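Local structure of protein induced by osmotic stress (Scheffersomyces stipitis, 5YWN) at residues A[82-87]-A[161-166]; A[66-71]-A[115-120]. The protein probably reduces ketones, haloketones among them, to alcohols with NADPH, as a member of the dihydroflavonol-4-reductase subfamily. The protein carries 1 engineered substitution. All coordinates share one frame; numbering follows the deposited sequence.

Interaction 1. Residues A[82-87]-A[161-166]; sequences SPVTFE and LAYFGS. With NAP (NADP nicotinamide-adenine-dinucleotide phosphate), chain B.
An offset edge-to-face stack, the edge of Phe86 directed at the face of Tyr163, joins the loop after strand 74-79 to helix 159-181, beside the bound NADP. The ring planes stand at 75° with centroids 5.4 Å apart. Phe86 CZ lies over one face of the tyrosine, toward its rim, and Phe86 CE1 comes within 3.3 Å of Tyr163 CB. Tyr163 reaches off the helix into the cofactor pocket because its chi1 of 177° sets CG opposite the backbone N; its OH sits 3.4 Å from C6N of the nicotinamide. Pro83 O meets the edge of the phenol ring near its plane, and Val84 CG1 comes obliquely to the ring, 4.0 Å from Tyr163 CE1. Lys167, another NADP-binding residue, follows Tyr163 four positions on, the spacing of the YxxxK motif of short-chain dehydrogenases built on the Rossmann fold. On the loop side Pro83 lies by the adenine, its CG 3.5 Å from N6A. A water spans the two segments: it donates to Pro83 O and to Ser166 OG, and also bonds Ser82 OG at 2.8 Å. Ser166 OG in turn donates to Tyr163 O at 2.7 Å, within the helix.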
ATOM      1  N   SER A  82      -1.036   8.392   2.361  1.00 27.33           N
ATOM      2  CA  SER A  82      -1.482   8.343   3.714  1.00 26.48           C
ATOM      3  C   SER A  82      -0.298   8.391   4.655  1.00 29.64           C
ATOM      4  O   SER A  82       0.728   7.890   4.349  1.00 23.59           O
ATOM      5  CB  SER A  82      -2.201   7.035   3.981  1.00 24.65           C
ATOM      6  OG  SER A  82      -3.348   7.231   4.681  1.00 31.13           O
ATOM      7  N   PRO A  83      -0.488   8.909   5.850  1.00 25.31           N
ATOM      8  CA  PRO A  83       0.547   8.812   6.865  1.00 28.29           C
ATOM      9  C   PRO A  83       0.829   7.387   7.239  1.00 29.54           C
ATOM     10  O   PRO A  83      -0.017   6.545   7.338  1.00 25.93           O
ATOM     11  CB  PRO A  83      -0.019   9.550   8.031  1.00 27.59           C
ATOM     12  CG  PRO A  83      -1.157  10.295   7.540  1.00 30.23           C
ATOM     13  CD  PRO A  83      -1.648   9.615   6.337  1.00 28.15           C
ATOM     14  N   VAL A  84       2.096   7.133   7.361  1.00 27.48           N
ATOM     15  CA  VAL A  84       2.556   5.877   7.815  1.00 29.72           C
ATOM     16  C   VAL A  84       3.609   5.983   8.923  1.00 32.64           C
ATOM     17  O   VAL A  84       4.329   5.094   9.116  1.00 35.83           O
ATOM     18  CB  VAL A  84       2.998   4.986   6.619  1.00 39.60           C
ATOM     19  CG1 VAL A  84       1.830   4.664   5.701  1.00 31.14           C
ATOM     20  CG2 VAL A  84       4.064   5.682   5.811  1.00 33.12           C
ATOM     21  N   THR A  85       3.679   7.091   9.618  1.00 34.47           N
ATOM     22  CA  THR A  85       4.634   7.267  10.678  1.00 37.66           C
ATOM     23  C   THR A  85       3.903   7.140  11.990  1.00 41.14           C
ATOM     24  O   THR A  85       3.005   7.900  12.268  1.00 35.42           O
ATOM     25  CB  THR A  85       5.307   8.635  10.605  1.00 41.39           C
ATOM     26  OG1 THR A  85       5.979   8.787   9.377  1.00 42.40           O
ATOM     27  CG2 THR A  85       6.341   8.782  11.683  1.00 44.74           C
ATOM     28  N   PHE A  86       4.269   6.116  12.747  1.00 36.10           N
ATOM     29  CA  PHE A  86       3.635   5.796  13.991  1.00 35.21           C
ATOM     30  C   PHE A  86       4.087   6.542  15.227  1.00 41.39           C
ATOM     31  O   PHE A  86       3.434   6.491  16.221  1.00 40.72           O
ATOM     32  CB  PHE A  86       3.719   4.339  14.234  1.00 31.16           C
ATOM     33  CG  PHE A  86       3.265   3.539  13.104  1.00 35.76           C
ATOM     34  CD1 PHE A  86       2.062   3.783  12.528  1.00 34.77           C
ATOM     35  CD2 PHE A  86       4.054   2.576  12.587  1.00 36.62           C
ATOM     36  CE1 PHE A  86       1.635   3.076  11.455  1.00 32.46           C
ATOM     37  CE2 PHE A  86       3.644   1.857  11.514  1.00 45.04           C
ATOM     38  CZ  PHE A  86       2.424   2.099  10.949  1.00 40.11           C
ATOM     39  N   GLU A  87       5.204   7.221  15.151  1.00 40.42           N
ATOM     40  CA  GLU A  87       5.673   7.861  16.304  1.00 39.09           C
ATOM     41  C   GLU A  87       5.498   9.337  16.098  1.00 44.70           C
ATOM     42  O   GLU A  87       6.193   9.956  15.330  1.00 44.31           O
ATOM     43  CB  GLU A  87       7.102   7.425  16.518  1.00 47.52           C
ATOM     44  CG  GLU A  87       8.089   8.050  15.574  1.00 53.04           C
ATOM     45  CD  GLU A  87       8.267   7.340  14.252  1.00 56.55           C
ATOM     46  OE1 GLU A  87       7.479   6.430  13.896  1.00 52.77           O
ATOM     47  OE2 GLU A  87       9.238   7.735  13.567  1.00 59.29           O
ATOM     48  N   LEU A 161      -2.491   2.393  16.848  1.00 24.35           N
ATOM     49  CA  LEU A 161      -3.925   2.440  16.858  1.00 22.25           C
ATOM     50  C   LEU A 161      -4.456   3.570  16.021  1.00 20.72           C
ATOM     51  O   LEU A 161      -5.413   3.414  15.397  1.00 24.19           O
ATOM     52  CB  LEU A 161      -4.477   2.514  18.243  1.00 25.95           C
ATOM     53  CG  LEU A 161      -4.584   1.229  19.029  1.00 24.79           C
ATOM     54  CD1 LEU A 161      -5.257   1.358  20.357  1.00 22.69           C
ATOM     55  CD2 LEU A 161      -5.068   0.069  18.217  1.00 24.71           C
ATOM     56  N   ALA A 162      -3.776   4.684  16.004  1.00 21.75           N
ATOM     57  CA  ALA A 162      -4.124   5.770  15.168  1.00 22.02           C
ATOM     58  C   ALA A 162      -4.064   5.402  13.687  1.00 21.23           C
ATOM     59  O   ALA A 162      -4.920   5.735  12.990  1.00 20.97           O
ATOM     60  CB  ALA A 162      -3.265   6.943  15.461  1.00 25.40           C
ATOM     61  N   TYR A 163      -3.055   4.670  13.260  1.00 23.71           N
ATOM     62  CA  TYR A 163      -2.968   4.211  11.878  1.00 20.56           C
ATOM     63  C   TYR A 163      -4.116   3.305  11.543  1.00 20.32           C
ATOM     64  O   TYR A 163      -4.721   3.493  10.575  1.00 21.27           O
ATOM     65  CB  TYR A 163      -1.663   3.512  11.558  1.00 23.75           C
ATOM     66  CG  TYR A 163      -1.582   2.960  10.162  1.00 23.77           C
ATOM     67  CD1 TYR A 163      -1.358   3.768   9.098  1.00 21.54           C
ATOM     68  CD2 TYR A 163      -1.751   1.632   9.926  1.00 25.35           C
ATOM     69  CE1 TYR A 163      -1.294   3.266   7.833  1.00 22.43           C
ATOM     70  CE2 TYR A 163      -1.664   1.111   8.660  1.00 22.74           C
ATOM     71  CZ  TYR A 163      -1.456   1.942   7.618  1.00 22.68           C
ATOM     72  OH  TYR A 163      -1.401   1.431   6.406  1.00 25.44           O
ATOM     73  N   PHE A 164      -4.454   2.396  12.422  1.00 18.72           N
ATOM     74  CA  PHE A 164      -5.560   1.503  12.221  1.00 20.70           C
ATOM     75  C   PHE A 164      -6.845   2.290  12.042  1.00 21.26           C
ATOM     76  O   PHE A 164      -7.564   2.056  11.150  1.00 23.49           O
ATOM     77  CB  PHE A 164      -5.739   0.625  13.450  1.00 23.21           C
ATOM     78  CG  PHE A 164      -5.139  -0.724  13.348  1.00 24.16           C
ATOM     79  CD1 PHE A 164      -3.820  -0.912  13.556  1.00 24.97           C
ATOM     80  CD2 PHE A 164      -5.916  -1.809  13.103  1.00 22.31           C
ATOM     81  CE1 PHE A 164      -3.277  -2.151  13.489  1.00 24.98           C
ATOM     82  CE2 PHE A 164      -5.382  -3.046  13.032  1.00 22.76           C
ATOM     83  CZ  PHE A 164      -4.060  -3.221  13.227  1.00 24.72           C
ATOM     84  N   GLY A 165      -7.077   3.252  12.896  1.00 20.67           N
ATOM     85  CA  GLY A 165      -8.193   4.121  12.794  1.00 22.32           C
ATOM     86  C   GLY A 165      -8.190   4.967  11.551  1.00 21.35           C
ATOM     87  O   GLY A 165      -9.178   5.069  10.947  1.00 22.66           O
ATOM     88  N   SER A 166      -7.041   5.472  11.167  1.00 19.65           N
ATOM     89  CA  SER A 166      -6.927   6.328  10.023  1.00 24.76           C
ATOM     90  C   SER A 166      -7.428   5.612   8.783  1.00 23.91           C
ATOM     91  O   SER A 166      -8.096   6.184   8.024  1.00 24.16           O
ATOM     92  CB  SER A 166      -5.487   6.819   9.780  1.00 23.19           C
ATOM     93  OG  SER A 166      -4.620   5.873   9.296  1.00 26.60           O
TER
HETATM   94  PA  NAP B 401       5.132   4.976   2.378  1.00 25.43           P
HETATM   95  O1A NAP B 401       6.157   4.245   1.545  1.00 24.87           O
HETATM   96  O2A NAP B 401       5.576   5.831   3.541  1.00 27.30           O
HETATM   97  O5B NAP B 401       4.242   5.889   1.394  1.00 25.65           O
HETATM   98  C5B NAP B 401       3.513   7.003   1.903  1.00 29.11           C
HETATM   99  C4B NAP B 401       3.569   8.154   0.906  1.00 27.40           C
HETATM  100  O4B NAP B 401       2.465   9.040   1.116  1.00 28.83           O
HETATM  101  C3B NAP B 401       4.850   8.961   1.057  1.00 29.98           C
HETATM  102  O3B NAP B 401       5.621   8.919  -0.148  1.00 31.97           O
HETATM  103  C2B NAP B 401       4.423  10.382   1.371  1.00 27.18           C
HETATM  104  O2B NAP B 401       4.906  11.285   0.381  1.00 28.78           O
HETATM  105  C1B NAP B 401       2.902  10.373   1.398  1.00 28.47           C
HETATM  106  N9A NAP B 401       2.413  10.798   2.734  1.00 30.58           N
HETATM  107  C8A NAP B 401       2.601  10.128   3.887  1.00 30.14           C
HETATM  108  N7A NAP B 401       2.026  10.791   4.924  1.00 29.22           N
HETATM  109  C5A NAP B 401       1.457  11.908   4.435  1.00 29.03           C
HETATM  110  C6A NAP B 401       0.688  13.047   4.985  1.00 29.78           C
HETATM  111  N6A NAP B 401       0.404  13.128   6.307  1.00 32.69           N
HETATM  112  N1A NAP B 401       0.280  14.005   4.122  1.00 30.57           N
HETATM  113  C2A NAP B 401       0.550  13.945   2.804  1.00 28.67           C
HETATM  114  N3A NAP B 401       1.244  12.937   2.244  1.00 31.59           N
HETATM  115  C4A NAP B 401       1.715  11.908   2.989  1.00 29.16           C
HETATM  116  O3  NAP B 401       4.064   3.901   2.922  1.00 26.76           O
HETATM  117  PN  NAP B 401       3.698   2.600   2.048  1.00 24.11           P
HETATM  118  O1N NAP B 401       4.101   1.374   2.832  1.00 25.88           O
HETATM  119  O2N NAP B 401       4.226   2.806   0.648  1.00 20.65           O
HETATM  120  O5D NAP B 401       2.089   2.655   1.991  1.00 26.85           O
HETATM  121  C5D NAP B 401       1.421   3.094   0.811  1.00 28.39           C
HETATM  122  C4D NAP B 401      -0.086   3.102   1.040  1.00 20.40           C
HETATM  123  O4D NAP B 401      -0.592   1.763   1.035  1.00 23.84           O
HETATM  124  C3D NAP B 401      -0.450   3.732   2.376  1.00 26.34           C
HETATM  125  O3D NAP B 401      -1.228   4.917   2.181  1.00 24.14           O
HETATM  126  C2D NAP B 401      -1.243   2.689   3.136  1.00 23.48           C
HETATM  127  O2D NAP B 401      -2.543   3.183   3.470  1.00 26.51           O
HETATM  128  C1D NAP B 401      -1.345   1.479   2.220  1.00 21.38           C
HETATM  129  N1N NAP B 401      -0.814   0.289   2.893  1.00 21.83           N
HETATM  130  C2N NAP B 401       0.479  -0.031   2.752  1.00 25.77           C
HETATM  131  C3N NAP B 401       1.003  -1.154   3.383  1.00 24.14           C
HETATM  132  C7N NAP B 401       2.452  -1.506   3.220  1.00 23.03           C
HETATM  133  O7N NAP B 401       2.953  -2.333   3.964  1.00 23.40           O
HETATM  134  N7N NAP B 401       3.156  -0.903   2.264  1.00 27.07           N
HETATM  135  C4N NAP B 401       0.173  -1.946   4.163  1.00 21.46           C
HETATM  136  C5N NAP B 401      -1.162  -1.593   4.292  1.00 21.80           C
HETATM  137  C6N NAP B 401      -1.635  -0.460   3.641  1.00 21.03           C
HETATM  138  P2B NAP B 401       6.338  11.999   0.556  1.00 30.98           P
HETATM  139  O1X NAP B 401       6.203  13.284  -0.227  1.00 32.07           O
HETATM  140  O2X NAP B 401       6.472  12.188   2.047  1.00 27.07           O
HETATM  141  O3X NAP B 401       7.313  11.009  -0.037  1.00 27.27           O
HETATM  142  O   HOH W   1      -2.830   6.782   7.359  1.00 24.99           O

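Interaction 2. Residues A[66-71]-A[115-120]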
ATOM      1  N   GLU A  66      -6.501  22.657  -7.894  1.00 29.88           N
ATOM      2  CA  GLU A  66      -5.669  23.212  -8.912  1.00 26.93           C
ATOM      3  C   GLU A  66      -5.017  22.136  -9.749  1.00 30.45           C
ATOM      4  O   GLU A  66      -5.021  22.215 -10.916  1.00 30.89           O
ATOM      5  CB  GLU A  66      -4.675  24.169  -8.325  1.00 27.55           C
ATOM      6  CG  GLU A  66      -5.226  25.553  -8.122  1.00 44.28           C
ATOM      7  CD  GLU A  66      -5.581  26.276  -9.422  1.00 45.11           C
ATOM      8  OE1 GLU A  66      -6.670  26.829  -9.555  1.00 48.91           O
ATOM      9  OE2 GLU A  66      -4.768  26.273 -10.322  1.00 45.02           O
ATOM     10  N   ALA A  67      -4.498  21.109  -9.117  1.00 27.84           N
ATOM     11  CA  ALA A  67      -3.829  20.050  -9.814  1.00 25.49           C
ATOM     12  C   ALA A  67      -4.763  19.356 -10.759  1.00 27.16           C
ATOM     13  O   ALA A  67      -4.415  19.107 -11.856  1.00 30.55           O
ATOM     14  CB  ALA A  67      -3.257  19.074  -8.832  1.00 27.43           C
ATOM     15  N   LEU A  68      -5.970  19.087 -10.323  1.00 27.00           N
ATOM     16  CA  LEU A  68      -6.963  18.519 -11.192  1.00 29.11           C
ATOM     17  C   LEU A  68      -7.341  19.436 -12.355  1.00 28.04           C
ATOM     18  O   LEU A  68      -7.399  19.009 -13.447  1.00 29.51           O
ATOM     19  CB  LEU A  68      -8.156  18.080 -10.398  1.00 25.69           C
ATOM     20  CG  LEU A  68      -7.832  16.926  -9.487  1.00 26.67           C
ATOM     21  CD1 LEU A  68      -8.884  16.698  -8.458  1.00 27.95           C
ATOM     22  CD2 LEU A  68      -7.455  15.661 -10.227  1.00 30.50           C
ATOM     23  N   LYS A  69      -7.513  20.708 -12.103  1.00 28.18           N
ATOM     24  CA  LYS A  69      -7.879  21.645 -13.141  1.00 30.06           C
ATOM     25  C   LYS A  69      -6.813  21.677 -14.206  1.00 31.01           C
ATOM     26  O   LYS A  69      -7.108  21.805 -15.318  1.00 32.35           O
ATOM     27  CB  LYS A  69      -8.073  23.048 -12.591  1.00 32.04           C
ATOM     28  CG  LYS A  69      -9.363  23.330 -11.867  1.00 33.30           C
ATOM     29  CD  LYS A  69      -9.594  24.823 -11.756  1.00 37.66           C
ATOM     30  CE  LYS A  69      -9.168  25.386 -10.446  1.00 43.85           C
ATOM     31  NZ  LYS A  69      -8.277  26.600 -10.489  1.00 53.03           N
ATOM     32  N   LYS A  70      -5.570  21.547 -13.815  1.00 29.20           N
ATOM     33  CA  LYS A  70      -4.442  21.502 -14.712  1.00 31.54           C
ATOM     34  C   LYS A  70      -4.369  20.253 -15.599  1.00 31.91           C
ATOM     35  O   LYS A  70      -3.696  20.259 -16.559  1.00 31.92           O
ATOM     36  CB  LYS A  70      -3.139  21.688 -13.957  1.00 32.35           C
ATOM     37  CG  LYS A  70      -2.914  23.078 -13.403  1.00 35.56           C
ATOM     38  CD  LYS A  70      -1.639  23.189 -12.588  1.00 35.67           C
ATOM     39  CE  LYS A  70      -0.391  23.207 -13.457  1.00 41.00           C
ATOM     40  NZ  LYS A  70       0.900  23.184 -12.722  1.00 46.67           N
ATOM     41  N   HIS A  71      -5.046  19.189 -15.219  1.00 28.84           N
ATOM     42  CA  HIS A  71      -4.923  17.940 -15.921  1.00 28.90           C
ATOM     43  C   HIS A  71      -6.259  17.332 -16.288  1.00 29.19           C
ATOM     44  O   HIS A  71      -6.662  16.341 -15.817  1.00 26.00           O
ATOM     45  CB  HIS A  71      -4.070  16.978 -15.142  1.00 28.22           C
ATOM     46  CG  HIS A  71      -2.685  17.455 -14.914  1.00 29.98           C
ATOM     47  ND1 HIS A  71      -1.674  17.238 -15.801  1.00 29.51           N
ATOM     48  CD2 HIS A  71      -2.138  18.131 -13.890  1.00 28.10           C
ATOM     49  CE1 HIS A  71      -0.564  17.748 -15.334  1.00 29.68           C
ATOM     50  NE2 HIS A  71      -0.820  18.305 -14.180  1.00 31.04           N
ATOM     51  N   PRO A 115     -15.038  16.146 -13.328  1.00 22.39           N
ATOM     52  CA  PRO A 115     -16.196  15.325 -13.677  1.00 21.20           C
ATOM     53  C   PRO A 115     -15.922  14.220 -14.676  1.00 23.80           C
ATOM     54  O   PRO A 115     -16.658  13.308 -14.772  1.00 24.35           O
ATOM     55  CB  PRO A 115     -17.188  16.330 -14.261  1.00 26.47           C
ATOM     56  CG  PRO A 115     -16.399  17.479 -14.612  1.00 24.57           C
ATOM     57  CD  PRO A 115     -15.202  17.518 -13.774  1.00 21.13           C
ATOM     58  N   GLN A 116     -14.864  14.370 -15.421  1.00 21.25           N
ATOM     59  CA  GLN A 116     -14.409  13.398 -16.357  1.00 20.89           C
ATOM     60  C   GLN A 116     -13.877  12.120 -15.717  1.00 25.35           C
ATOM     61  O   GLN A 116     -13.765  11.161 -16.370  1.00 26.86           O
ATOM     62  CB  GLN A 116     -13.385  14.000 -17.293  1.00 27.06           C
ATOM     63  CG  GLN A 116     -11.977  14.025 -16.794  1.00 26.35           C
ATOM     64  CD  GLN A 116     -11.698  15.181 -15.915  1.00 24.90           C
ATOM     65  OE1 GLN A 116     -12.563  15.909 -15.566  1.00 22.47           O
ATOM     66  NE2 GLN A 116     -10.486  15.323 -15.546  1.00 24.86           N
ATOM     67  N   ILE A 117     -13.546  12.153 -14.447  1.00 23.97           N
ATOM     68  CA  ILE A 117     -12.990  10.979 -13.812  1.00 22.79           C
ATOM     69  C   ILE A 117     -14.078   9.949 -13.571  1.00 19.87           C
ATOM     70  O   ILE A 117     -14.999  10.177 -12.907  1.00 19.89           O
ATOM     71  CB  ILE A 117     -12.228  11.305 -12.532  1.00 21.47           C
ATOM     72  CG1 ILE A 117     -11.027  12.156 -12.820  1.00 25.79           C
ATOM     73  CG2 ILE A 117     -11.726  10.031 -11.877  1.00 24.06           C
ATOM     74  CD1 ILE A 117     -10.231  12.590 -11.635  1.00 23.57           C
ATOM     75  N   THR A 118     -13.952   8.870 -14.298  1.00 20.02           N
ATOM     76  CA  THR A 118     -14.702   7.646 -14.229  1.00 21.47           C
ATOM     77  C   THR A 118     -14.454   6.643 -13.052  1.00 22.43           C
ATOM     78  O   THR A 118     -15.301   5.923 -12.674  1.00 18.93           O
ATOM     79  CB  THR A 118     -14.624   6.928 -15.570  1.00 23.15           C
ATOM     80  OG1 THR A 118     -13.321   6.431 -15.734  1.00 25.94           O
ATOM     81  CG2 THR A 118     -14.912   7.876 -16.688  1.00 26.71           C
ATOM     82  N   ARG A 119     -13.214   6.549 -12.641  1.00 17.78           N
ATOM     83  CA  ARG A 119     -12.809   5.600 -11.634  1.00 24.35           C
ATOM     84  C   ARG A 119     -11.890   6.206 -10.583  1.00 20.74           C
ATOM     85  O   ARG A 119     -11.032   6.945 -10.892  1.00 19.54           O
ATOM     86  CB  ARG A 119     -12.210   4.342 -12.236  1.00 21.14           C
ATOM     87  CG  ARG A 119     -13.100   3.589 -13.177  1.00 21.00           C
ATOM     88  CD  ARG A 119     -14.132   2.780 -12.449  1.00 19.72           C
ATOM     89  NE  ARG A 119     -13.603   1.542 -11.991  1.00 24.63           N
ATOM     90  CZ  ARG A 119     -13.677   0.417 -12.656  1.00 26.39           C
ATOM     91  NH1 ARG A 119     -14.301   0.380 -13.777  1.00 25.19           N
ATOM     92  NH2 ARG A 119     -13.128  -0.649 -12.190  1.00 20.48           N
ATOM     93  N   VAL A 120     -12.155   5.868  -9.345  1.00 17.11           N
ATOM     94  CA  VAL A 120     -11.333   6.173  -8.229  1.00 16.48           C
ATOM     95  C   VAL A 120     -11.029   4.898  -7.421  1.00 20.92           C
ATOM     96  O   VAL A 120     -11.906   4.104  -7.166  1.00 19.26           O
ATOM     97  CB  VAL A 120     -11.958   7.219  -7.334  1.00 19.96           C
ATOM     98  CG1 VAL A 120     -11.156   7.404  -6.067  1.00 20.08           C
ATOM     99  CG2 VAL A 120     -12.245   8.515  -8.069  1.00 20.00           C
TER
HETATM  100  O   HOH W   2      -9.904  18.148 -14.342  1.00 33.56           O
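Leu68 of helix 65-70 meets Ile117 by a loose methyl contact, and a water links Leu68 O to Gln116 NE2; together these join the helix to the turn that leads into strand 119-123. The methyl contact is between Leu68 CD2 and Ile117 CD1, 4.4 Å apart. Ile117 is extended beyond CB (chi2 178°), which carries CD1 out toward the helix. In this Rossmann fold Leu68 also packs on Phe77 of strand 74-79 and on Ser109 and Val113 of helix 91-113, while Ile117 packs on Ile110 of that same helix.

Gln116 is folded more sharply. Its CG lies between the backbone N and the carbonyl carbon (chi1 84°), and a second bend follows at chi2 (-83°), swinging the amide round to face the helix. Gln116 NE2 gives one bond of 3.1 Å to the water and another to Val74 O. The water in turn donates a hydrogen bond to Leu68 O at 2.8 Å. That carbonyl is gripped twice, because His71 N also donates to Leu68 O, at 3.0 Å. His71 O stands 4.0 Å from Gln116 NE2, a neighbour but not a bonded partner.

The His71 side chain turns away from this contact. Its NE2 is bonded to Glu53 and its ND1 to Glu73, and Ala67 O lies in plane at the ring edge; two carboxylates of this kind could favour a protonated imidazole. Across the contact itself there is no direct hydrogen bond. The union is therefore water-mediated on its polar side and a loose apolar contact on the other, and the orientation of the Gln116 amide is set jointly by the water and by the backbone of Val74.

The four segments come along the chain in the order 66-71, 82-87, 115-120, 161-166, so the two interactions interleave. Their centres are 27 Å apart and their nearest atoms about 13 Å, without touching. Strand 74-79 of the seven-stranded parallel sheet runs from the helix of interaction 2 to the cofactor loop of interaction 1. Helix 91-113 then makes the return: Thr91, Ile95 and Ala99 lie against interaction 1, whereas Ser109, Ile110 and Val113 lie against interaction 2. The two contacts therefore lie toward opposite ends of strand 74-79 and of helix 91-113, interaction 1 lining the NADP pocket and interaction 2 lying away from it.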